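Local coordinates for nuclear and cytoplasmic polyadenylated RNA-binding protein PUB1 (Saccharomyces cerevisiae, PDB 3MD1), which binds polyadenylated RNA with a preference for poly(U), as well as T-rich single-stranded DNA, and is represented here by its second RRM domain, at residues A[11-16]-A[66-71]; A[31-36]-A[40-45]; A[48-53]-A[57-62]. All coordinates share one frame; numbering follows the deposited sequence. Where two conformers were deposited one is given.

How the contacts relate
The three contacts illustrate how an RRM, two helices packed on one face of an antiparallel sheet, is held together at hairpins, loops and a strand-helix junction. Contact 1 ties the approach to helix 15-22 to the hairpin ahead of strand 71-77. Contact 2, the hairpin end between strands 28-35 and 45-50, lies next to it, centres about 11 Å apart, and the two meet where Asp15 OD1 probably accepts a hydrogen bond from Val33 N at 2.8 Å. Contact 3 sets helix 53-63 against strand 45-50, its centre about 18 Å from that of contact 1 and about 20 Å from contact 2's. Contact 2 includes Tyr45, on the RNP1 strand where RRMs generally hold RNA.

Contact 1 (A[11-16]-A[66-71]); sequences VNVDDE and QDLNGR
Asn12 and Asn69 join a loop and a turn of the RRM fold: the loop leading into helix 15-22 and the beta hairpin that links the short strand 67-68 to strand 71-77. One hydrogen bond carries the polar part of the contact, from Asn69 ND2 to Asn12 OD1 at 2.9 Å. The N-H points almost straight at its acceptor (169°) and stays in its own amide plane, yet it reaches the oxygen from above, 45° out of the carbonyl plane of Asn12, and the two amides stand nearly perpendicular. Asn12 holds its CG between the backbone N and the carbonyl carbon (chi1 77°), which brings OD1 round to the hairpin.

Beneath this bond lies a small apolar patch. Val13 CG2 touches Leu68 CD2 at 4.0 Å and also sits 3.6 Å from Asn69 ND2, so one methyl serves both hairpin residues. Val13 is buried, packing further on Leu18, while Leu68 also reaches Thr17 and Leu73.

The second shell fixes both loops. Residues 68 to 71 form a type I' turn closed from both ends, by Leu68 N to Arg71 O at 2.9 Å and Arg71 N to Leu68 O at 3.0 Å; Asn69 and Gly70 take the left-handed backbone conformation such a turn requires. Asn10 ND2 bonds Asn69 O, while Asn10 OD1 accepts from Asn12 N, giving the loop and hairpin a shared neighbour. Asp14 is the N-cap of helix 15-22. Arg71 forms a salt bridge with Asp8 through NE, and a water links the two segments, accepting from Val11 N at 2.9 Å and from Arg71 NH2 at 2.8 Å; it lies at the guanidinium edge of Arg71, in its plane.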
loop_
_atom_site.group_PDB
_atom_site.type_symbol
_atom_site.label_atom_id
_atom_site.label_comp_id
_atom_site.label_asym_id
_atom_site.label_seq_id
_atom_site.Cartn_x
_atom_site.Cartn_y
_atom_site.Cartn_z
ATOM N N VAL A 11 -5.456 -5.269 -10.133
ATOM C CA VAL A 11 -4.529 -4.742 -11.152
ATOM C C VAL A 11 -4.971 -3.406 -11.768
ATOM O O VAL A 11 -4.164 -2.741 -12.437
ATOM C CB VAL A 11 -4.220 -5.752 -12.287
ATOM C CG1 VAL A 11 -3.326 -6.901 -11.763
ATOM C CG2 VAL A 11 -5.506 -6.255 -12.941
ATOM N N ASN A 12 -6.231 -3.019 -11.549
ATOM C CA ASN A 12 -6.721 -1.709 -11.987
ATOM C C ASN A 12 -6.413 -0.575 -11.003
ATOM O O ASN A 12 -6.747 0.579 -11.261
ATOM C CB ASN A 12 -8.222 -1.753 -12.341
ATOM C CG ASN A 12 -9.139 -1.766 -11.108
ATOM O OD1 ASN A 12 -8.684 -1.807 -9.962
ATOM N ND2 ASN A 12 -10.439 -1.736 -11.351
ATOM N N VAL A 13 -5.771 -0.903 -9.880
ATOM C CA VAL A 13 -5.408 0.128 -8.913
ATOM C C VAL A 13 -4.112 0.795 -9.355
ATOM O O VAL A 13 -3.067 0.144 -9.434
ATOM C CB VAL A 13 -5.269 -0.440 -7.474
ATOM C CG1 VAL A 13 -4.616 0.576 -6.552
ATOM C CG2 VAL A 13 -6.646 -0.847 -6.925
ATOM N N ASP A 14 -4.195 2.084 -9.673
ATOM C CA ASP A 14 -3.006 2.856 -10.027
ATOM C C ASP A 14 -2.544 3.693 -8.833
ATOM O O ASP A 14 -3.138 3.617 -7.747
ATOM C CB ASP A 14 -3.264 3.734 -11.267
ATOM C CG ASP A 14 -4.480 4.631 -11.121
ATOM O OD1 ASP A 14 -5.060 4.736 -10.010
ATOM O OD2 ASP A 14 -4.867 5.245 -12.139
ATOM N N ASP A 15 -1.479 4.472 -9.027
ATOM C CA ASP A 15 -0.931 5.295 -7.948
ATOM C C ASP A 15 -2.000 6.201 -7.346
ATOM O O ASP A 15 -2.115 6.294 -6.130
ATOM C CB ASP A 15 0.240 6.149 -8.441
ATOM C CG ASP A 15 1.521 5.352 -8.617
ATOM O OD1 ASP A 15 1.592 4.213 -8.111
ATOM O OD2 ASP A 15 2.462 5.878 -9.259
ATOM N N GLU A 16 -2.782 6.849 -8.209
ATOM C CA GLU A 16 -3.849 7.754 -7.764
ATOM C C GLU A 16 -4.848 7.069 -6.830
ATOM O O GLU A 16 -5.189 7.605 -5.774
ATOM C CB GLU A 16 -4.572 8.369 -8.965
ATOM C CG GLU A 16 -5.614 9.425 -8.615
ATOM C CD GLU A 16 -6.416 9.866 -9.825
ATOM O OE1 GLU A 16 -7.519 10.421 -9.641
ATOM O OE2 GLU A 16 -5.945 9.654 -10.964
ATOM N N GLN A 66 -9.684 -4.320 4.566
ATOM C CA GLN A 66 -10.744 -3.469 4.035
ATOM C C GLN A 66 -10.678 -3.529 2.522
ATOM O O GLN A 66 -9.606 -3.713 1.952
ATOM C CB GLN A 66 -10.618 -2.029 4.547
ATOM C CG GLN A 66 -10.559 -1.913 6.077
ATOM C CD GLN A 66 -11.880 -2.186 6.785
ATOM O OE1 GLN A 66 -11.931 -2.224 8.024
ATOM N NE2 GLN A 66 -12.945 -2.376 6.016
ATOM N N ASP A 67 -11.827 -3.409 1.867
ATOM C CA ASP A 67 -11.877 -3.526 0.403
ATOM C C ASP A 67 -11.465 -2.267 -0.348
ATOM O O ASP A 67 -11.885 -1.158 -0.021
ATOM C CB ASP A 67 -13.267 -3.979 -0.059
ATOM C CG ASP A 67 -13.444 -5.494 -0.015
ATOM O OD1 ASP A 67 -12.524 -6.207 0.447
ATOM O OD2 ASP A 67 -14.504 -5.971 -0.448
ATOM N N LEU A 68 -10.640 -2.462 -1.371
ATOM C CA LEU A 68 -10.327 -1.422 -2.335
ATOM C C LEU A 68 -10.555 -2.023 -3.710
ATOM O O LEU A 68 -9.985 -3.060 -4.032
ATOM C CB LEU A 68 -8.873 -0.972 -2.189
ATOM C CG LEU A 68 -8.400 0.063 -3.219
ATOM C CD1 LEU A 68 -9.183 1.374 -3.094
ATOM C CD2 LEU A 68 -6.898 0.274 -3.051
ATOM N N ASN A 69 -11.411 -1.377 -4.515
ATOM C CA ASN A 69 -11.764 -1.910 -5.832
ATOM C C ASN A 69 -12.085 -3.410 -5.782
ATOM O O ASN A 69 -11.649 -4.180 -6.631
ATOM C CB ASN A 69 -10.669 -1.605 -6.868
ATOM C CG ASN A 69 -10.575 -0.124 -7.216
ATOM O OD1 ASN A 69 -11.182 0.727 -6.560
ATOM N ND2 ASN A 69 -9.821 0.188 -8.265
ATOM N N GLY A 70 -12.847 -3.811 -4.765
ATOM C CA GLY A 70 -13.380 -5.163 -4.681
ATOM C C GLY A 70 -12.465 -6.209 -4.073
ATOM O O GLY A 70 -12.845 -7.384 -3.977
ATOM N N ARG A 71 -11.266 -5.791 -3.660
ATOM C CA ARG A 71 -10.268 -6.706 -3.113
ATOM C C ARG A 71 -9.819 -6.292 -1.716
ATOM O O ARG A 71 -9.528 -5.109 -1.484
ATOM C CB ARG A 71 -9.049 -6.767 -4.036
ATOM C CG ARG A 71 -9.333 -7.321 -5.438
ATOM C CD ARG A 71 -9.238 -8.844 -5.513
ATOM N NE ARG A 71 -7.848 -9.309 -5.444
ATOM C CZ ARG A 71 -7.005 -9.316 -6.477
ATOM N NH1 ARG A 71 -5.764 -9.750 -6.313
ATOM N NH2 ARG A 71 -7.407 -8.896 -7.678
HETATM O O HOH W 1 -6.478 -7.969 -10.122
#

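Contact 2 (A[31-36]-A[40-45])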
loop_
_atom_site.group_PDB
_atom_site.type_symbol
_atom_site.label_atom_id
_atom_site.label_comp_id
_atom_site.label_asym_id
_atom_site.label_seq_id
_atom_site.Cartn_x
_atom_site.Cartn_y
_atom_site.Cartn_z
ATOM N N GLY A 31 2.659 7.162 -1.608
ATOM C CA GLY A 31 2.257 5.799 -1.985
ATOM C C GLY A 31 2.636 5.452 -3.416
ATOM O O GLY A 31 2.630 6.325 -4.287
ATOM N N HIS A 32 2.980 4.185 -3.662
ATOM C CA HIS A 32 3.355 3.710 -5.012
ATOM C C HIS A 32 2.844 2.307 -5.284
ATOM O O HIS A 32 3.004 1.406 -4.453
ATOM C CB HIS A 32 4.879 3.656 -5.193
ATOM C CG HIS A 32 5.556 4.974 -5.087
ATOM N ND1 HIS A 32 6.096 5.438 -3.906
ATOM C CD2 HIS A 32 5.801 5.925 -6.016
ATOM C CE1 HIS A 32 6.636 6.625 -4.113
ATOM N NE2 HIS A 32 6.480 6.940 -5.386
ATOM N N VAL A 33 2.260 2.112 -6.462
ATOM C CA VAL A 33 1.910 0.775 -6.915
ATOM C C VAL A 33 3.087 0.212 -7.690
ATOM O O VAL A 33 3.610 0.878 -8.589
ATOM C CB VAL A 33 0.651 0.770 -7.821
ATOM C CG1 VAL A 33 0.396 -0.613 -8.377
ATOM C CG2 VAL A 33 -0.562 1.243 -7.062
ATOM N N MET A 34 3.502 -1.004 -7.344
ATOM C CA MET A 34 4.577 -1.693 -8.066
ATOM C C MET A 34 4.119 -2.290 -9.380
ATOM O O MET A 34 3.050 -2.888 -9.484
ATOM C CB MET A 34 5.211 -2.785 -7.207
ATOM C CG MET A 34 5.723 -2.273 -5.898
ATOM S SD MET A 34 6.841 -0.904 -6.166
ATOM C CE MET A 34 8.234 -1.798 -6.831
ATOM N N TRP A 35 4.948 -2.130 -10.401
ATOM C CA TRP A 35 4.624 -2.686 -11.708
ATOM C C TRP A 35 5.873 -3.270 -12.330
ATOM O O TRP A 35 7.002 -2.888 -11.978
ATOM C CB TRP A 35 3.990 -1.643 -12.631
ATOM C CG TRP A 35 4.783 -0.371 -12.783
ATOM C CD1 TRP A 35 4.829 0.680 -11.909
ATOM C CD2 TRP A 35 5.593 -0.001 -13.899
ATOM N NE1 TRP A 35 5.639 1.674 -12.407
ATOM C CE2 TRP A 35 6.125 1.279 -13.625
ATOM C CE3 TRP A 35 5.935 -0.635 -15.100
ATOM C CZ2 TRP A 35 6.967 1.945 -14.517
ATOM C CZ3 TRP A 35 6.772 0.019 -15.985
ATOM C CH2 TRP A 35 7.288 1.296 -15.681
ATOM N N ASP A 36 5.648 -4.222 -13.226
ATOM C CA ASP A 36 6.720 -4.991 -13.843
ATOM C C ASP A 36 7.349 -4.164 -14.969
ATOM O O ASP A 36 6.699 -3.891 -15.980
ATOM C CB ASP A 36 6.133 -6.289 -14.388
ATOM C CG ASP A 36 7.164 -7.187 -15.040
ATOM O OD1 ASP A 36 8.165 -6.702 -15.606
ATOM O OD2 ASP A 36 6.964 -8.418 -14.993
ATOM N N GLY A 40 4.902 -3.451 -17.901
ATOM C CA GLY A 40 4.026 -2.346 -17.536
ATOM C C GLY A 40 2.885 -2.771 -16.632
ATOM O O GLY A 40 2.179 -1.925 -16.075
ATOM N N SER A 41 2.700 -4.070 -16.454
ATOM C CA SER A 41 1.542 -4.523 -15.694
ATOM C C SER A 41 1.792 -4.466 -14.199
ATOM O O SER A 41 2.878 -4.794 -13.723
ATOM C CB SER A 41 1.105 -5.917 -16.122
ATOM O OG SER A 41 2.080 -6.878 -15.796
ATOM N N SER A 42 0.772 -4.026 -13.472
ATOM C CA SER A 42 0.824 -3.987 -12.020
ATOM C C SER A 42 1.217 -5.333 -11.460
ATOM O O SER A 42 0.792 -6.370 -11.962
ATOM C CB SER A 42 -0.534 -3.598 -11.436
ATOM O OG SER A 42 -0.499 -3.615 -10.013
ATOM N N ARG A 43 1.987 -5.293 -10.379
ATOM C CA ARG A 43 2.329 -6.501 -9.647
ATOM C C ARG A 43 1.304 -6.806 -8.565
ATOM O O ARG A 43 1.462 -7.794 -7.827
ATOM C CB ARG A 43 3.714 -6.377 -9.029
ATOM C CG ARG A 43 4.825 -6.308 -10.048
ATOM C CD ARG A 43 6.139 -6.722 -9.439
ATOM N NE ARG A 43 7.212 -6.665 -10.409
ATOM C CZ ARG A 43 7.617 -7.689 -11.155
ATOM N NH1 ARG A 43 7.029 -8.878 -11.036
ATOM N NH2 ARG A 43 8.616 -7.523 -12.018
ATOM N N GLY A 44 0.268 -5.972 -8.446
ATOM C CA GLY A 44 -0.822 -6.244 -7.481
ATOM C C GLY A 44 -0.428 -5.954 -6.050
ATOM O O GLY A 44 -1.061 -6.438 -5.099
ATOM N N TYR A 45 0.616 -5.156 -5.877
ATOM C CA TYR A 45 0.976 -4.671 -4.551
ATOM C C TYR A 45 1.655 -3.336 -4.666
ATOM O O TYR A 45 2.032 -2.919 -5.760
ATOM C CB TYR A 45 1.835 -5.681 -3.762
ATOM C CG TYR A 45 3.125 -6.107 -4.427
ATOM C CD1 TYR A 45 3.201 -7.317 -5.112
ATOM C CD2 TYR A 45 4.268 -5.334 -4.326
ATOM C CE1 TYR A 45 4.367 -7.740 -5.706
ATOM C CE2 TYR A 45 5.478 -5.758 -4.920
ATOM C CZ TYR A 45 5.508 -6.958 -5.604
ATOM O OH TYR A 45 6.668 -7.394 -6.197
HETATM O O HOH W 2 8.577 -4.282 -9.737
#
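Asp36 and Arg43 pair their charges face to face. The carboxylate and guanidinium planes are only 17° apart and stacked, with Asp36 OD2 at 3.5 Å from Arg43 NH2 and well out of the guanidinium plane, so the salt bridge is electrostatic and no N-H is aimed at the oxygen. Asp36 CB lies over the same guanidinium, offset toward its rim. The acid has CG anti to the backbone N (chi1 -179°), and its OD1 is engaged by Gln38 N; Arg43 NE instead donates at 2.8 Å to a water that in turn donates to Trp35 O.

The pair sits in the hairpin between the second and third strands of the RRM sheet, which departs from a plain ladder at both ends. Trp35 and Ser42 make a non-hydrogen-bonded antiparallel pair, and Asp36 N bonds Ser41 O at 2.9 Å, but at the loop end the bond of Asp36 O is shifted to Gly40 N, at 2.7 Å. At Met34 the register breaks again. Met34 O accepts from Arg43 N at 2.8 Å, but Met34 N donates to Tyr45 O, two residues further on, while the intervening chain turns its corner at Gly44. Ser42 OG secures the corner as an ST turn, accepting from Gly44 N at 2.9 Å. Beyond it, Met34 CG packs obliquely on Tyr45 CE2 at 3.6 Å.

Replacing Asp36 with an alanine would probably leave the Arg43 guanidinium without its stacked negative charge and free to swing, and Gln38 N without its partner.

Arg43 and Tyr45 belong to the RNP1 motif, whose arginines in other RRMs often contact RNA, and the Tyr45 ring meets that of Phe5 from RNP2. The stacked acid probably offsets the arginine's charge without an aimed N-H, while NE is spent on the water.

Contact 3 (A[48-53]-A[57-62]); sequences VSFTSQ and QNAMDS
Phe50 and Ala59 meet where the third strand of the RRM sheet faces the second helix. The ring touches the alanine methyl with its far end: Phe50 CZ is 3.5 Å and CE2 3.8 Å from Ala59 CB, in an oblique approach. Both residues point toward each other and are buried, and the neighbours continue the core, with Leu4 against Phe50 and Phe25 against Ala59. Phe50 closes the RNP1 sequence, but unlike the motif's RNA-facing aromatics it turns to the helix side of the sheet.

Helix 53-63 begins two residues after this strand ends. Ser52 is its N-cap, with OG accepting from Asp55 N, and the first turn is closed by Gln57 N donating to Gln53 O at 2.8 Å.

The side chain of Gln57 shows how a helical surface residue can be folded back on its own helix. Gln57 CB rests 3.4 Å from the same Gln53 O. Gln57 CG, anti to the backbone N, comes within 3.6 Å of Asp61 OD2, one turn further along. A turn about CB-CG (chi2 75°) carries CD and the amide back over the helix. The tip completes the side-chain link one turn along the helix: Gln57 NE2 donates to Asp61 OD2 at 3.0 Å, nearly straight at 171°, with the acceptor in the amide plane of the glutamine and the donor arriving on the syn side of the carboxylate. Gln57 and Gln53 also lie against Trp77, extending the cover over strand 71-77.

Two acceptors lie close here, as Gln57 O is 3.2 Å from Asp61 OD2 with no hydrogen between them. The amide N-H of Gln57 probably offsets that repulsion, holding the carboxylate beside the helix, while the Phe50–Ala59 pair adds one apolar contact between helix and strand.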
loop_
_atom_site.group_PDB
_atom_site.type_symbol
_atom_site.label_atom_id
_atom_site.label_comp_id
_atom_site.label_asym_id
_atom_site.label_seq_id
_atom_site.Cartn_x
_atom_site.Cartn_y
_atom_site.Cartn_z
ATOM N N VAL A 48 3.133 2.216 1.035
ATOM C CA VAL A 48 2.698 3.492 1.627
ATOM C C VAL A 48 3.669 3.885 2.760
ATOM O O VAL A 48 3.968 3.066 3.631
ATOM C CB VAL A 48 1.244 3.413 2.146
ATOM C CG1 VAL A 48 0.838 4.755 2.751
ATOM C CG2 VAL A 48 0.299 3.067 1.004
ATOM N N SER A 49 4.158 5.128 2.721
ATOM C CA SER A 49 5.195 5.615 3.635
ATOM C C SER A 49 4.640 6.601 4.663
ATOM O O SER A 49 3.722 7.361 4.362
ATOM C CB SER A 49 6.322 6.293 2.844
ATOM O OG SER A 49 7.409 6.644 3.684
ATOM N N PHE A 50 5.218 6.578 5.868
ATOM C CA PHE A 50 4.816 7.458 6.979
ATOM C C PHE A 50 6.031 8.018 7.728
ATOM O O PHE A 50 7.103 7.393 7.747
ATOM C CB PHE A 50 3.943 6.695 7.988
ATOM C CG PHE A 50 2.633 6.199 7.423
ATOM C CD1 PHE A 50 2.573 5.022 6.680
ATOM C CD2 PHE A 50 1.453 6.899 7.660
ATOM C CE1 PHE A 50 1.360 4.577 6.155
ATOM C CE2 PHE A 50 0.232 6.447 7.149
ATOM C CZ PHE A 50 0.192 5.288 6.394
ATOM N N THR A 51 5.862 9.172 8.380
ATOM C CA THR A 51 6.953 9.736 9.205
ATOM C C THR A 51 7.079 9.032 10.558
ATOM O O THR A 51 8.153 9.029 11.174
ATOM C CB THR A 51 6.807 11.263 9.457
ATOM O OG1 THR A 51 5.672 11.518 10.291
ATOM C CG2 THR A 51 6.680 12.041 8.162
ATOM N N SER A 52 5.979 8.424 10.999
ATOM C CA SER A 52 5.829 7.926 12.363
ATOM C C SER A 52 5.452 6.444 12.392
ATOM O O SER A 52 4.547 6.015 11.671
ATOM C CB SER A 52 4.752 8.741 13.080
ATOM O OG SER A 52 4.229 8.040 14.199
ATOM N N GLN A 53 6.140 5.678 13.238
ATOM C CA GLN A 53 5.864 4.245 13.369
ATOM C C GLN A 53 4.459 3.969 13.902
ATOM O O GLN A 53 3.733 3.134 13.346
ATOM C CB GLN A 53 6.904 3.550 14.249
ATOM C CG GLN A 53 6.765 2.027 14.266
ATOM C CD GLN A 53 7.703 1.360 15.245
ATOM O OE1 GLN A 53 8.675 1.964 15.706
ATOM N NE2 GLN A 53 7.419 0.109 15.573
ATOM N N GLN A 57 1.528 2.052 11.948
ATOM C CA GLN A 57 0.873 0.921 12.610
ATOM C C GLN A 57 -0.644 1.095 12.639
ATOM O O GLN A 57 -1.383 0.180 12.303
ATOM C CB GLN A 57 1.413 0.736 14.042
ATOM C CG GLN A 57 0.786 -0.453 14.812
ATOM C CD GLN A 57 1.297 -1.807 14.344
ATOM O OE1 GLN A 57 2.507 -2.060 14.313
ATOM N NE2 GLN A 57 0.375 -2.695 13.982
ATOM N N ASN A 58 -1.105 2.280 13.027
ATOM C CA ASN A 58 -2.547 2.521 13.082
ATOM C C ASN A 58 -3.221 2.507 11.707
ATOM O O ASN A 58 -4.341 2.027 11.578
ATOM C CB ASN A 58 -2.855 3.831 13.799
ATOM C CG ASN A 58 -2.496 3.791 15.273
ATOM O OD1 ASN A 58 -2.505 2.732 15.906
ATOM N ND2 ASN A 58 -2.205 4.964 15.832
ATOM N N ALA A 59 -2.541 3.031 10.690
ATOM C CA ALA A 59 -3.107 3.041 9.341
ATOM C C ALA A 59 -3.237 1.611 8.833
ATOM O O ALA A 59 -4.253 1.222 8.248
ATOM C CB ALA A 59 -2.259 3.866 8.417
ATOM N N MET A 60 -2.195 0.824 9.068
ATOM C CA MET A 60 -2.233 -0.597 8.748
ATOM C C MET A 60 -3.435 -1.270 9.405
ATOM O O MET A 60 -4.187 -1.988 8.751
ATOM C CB MET A 60 -0.944 -1.278 9.191
ATOM C CG MET A 60 -1.022 -2.792 9.180
ATOM S SD MET A 60 0.579 -3.638 9.150
ATOM C CE MET A 60 1.502 -2.754 10.423
ATOM N N ASP A 61 -3.607 -1.044 10.706
ATOM C CA ASP A 61 -4.646 -1.756 11.440
ATOM C C ASP A 61 -6.035 -1.284 11.015
ATOM O O ASP A 61 -6.961 -2.075 10.864
ATOM C CB ASP A 61 -4.416 -1.659 12.966
ATOM C CG ASP A 61 -3.138 -2.385 13.405
ATOM O OD1 ASP A 61 -2.762 -3.392 12.752
ATOM O OD2 ASP A 61 -2.497 -1.952 14.397
ATOM N N SER A 62 -6.136 0.009 10.762
ATOM C CA SER A 62 -7.362 0.617 10.286
ATOM C C SER A 62 -7.832 0.070 8.936
ATOM O O SER A 62 -9.029 -0.136 8.728
ATOM C CB SER A 62 -7.114 2.119 10.167
ATOM O OG SER A 62 -8.303 2.835 10.246
#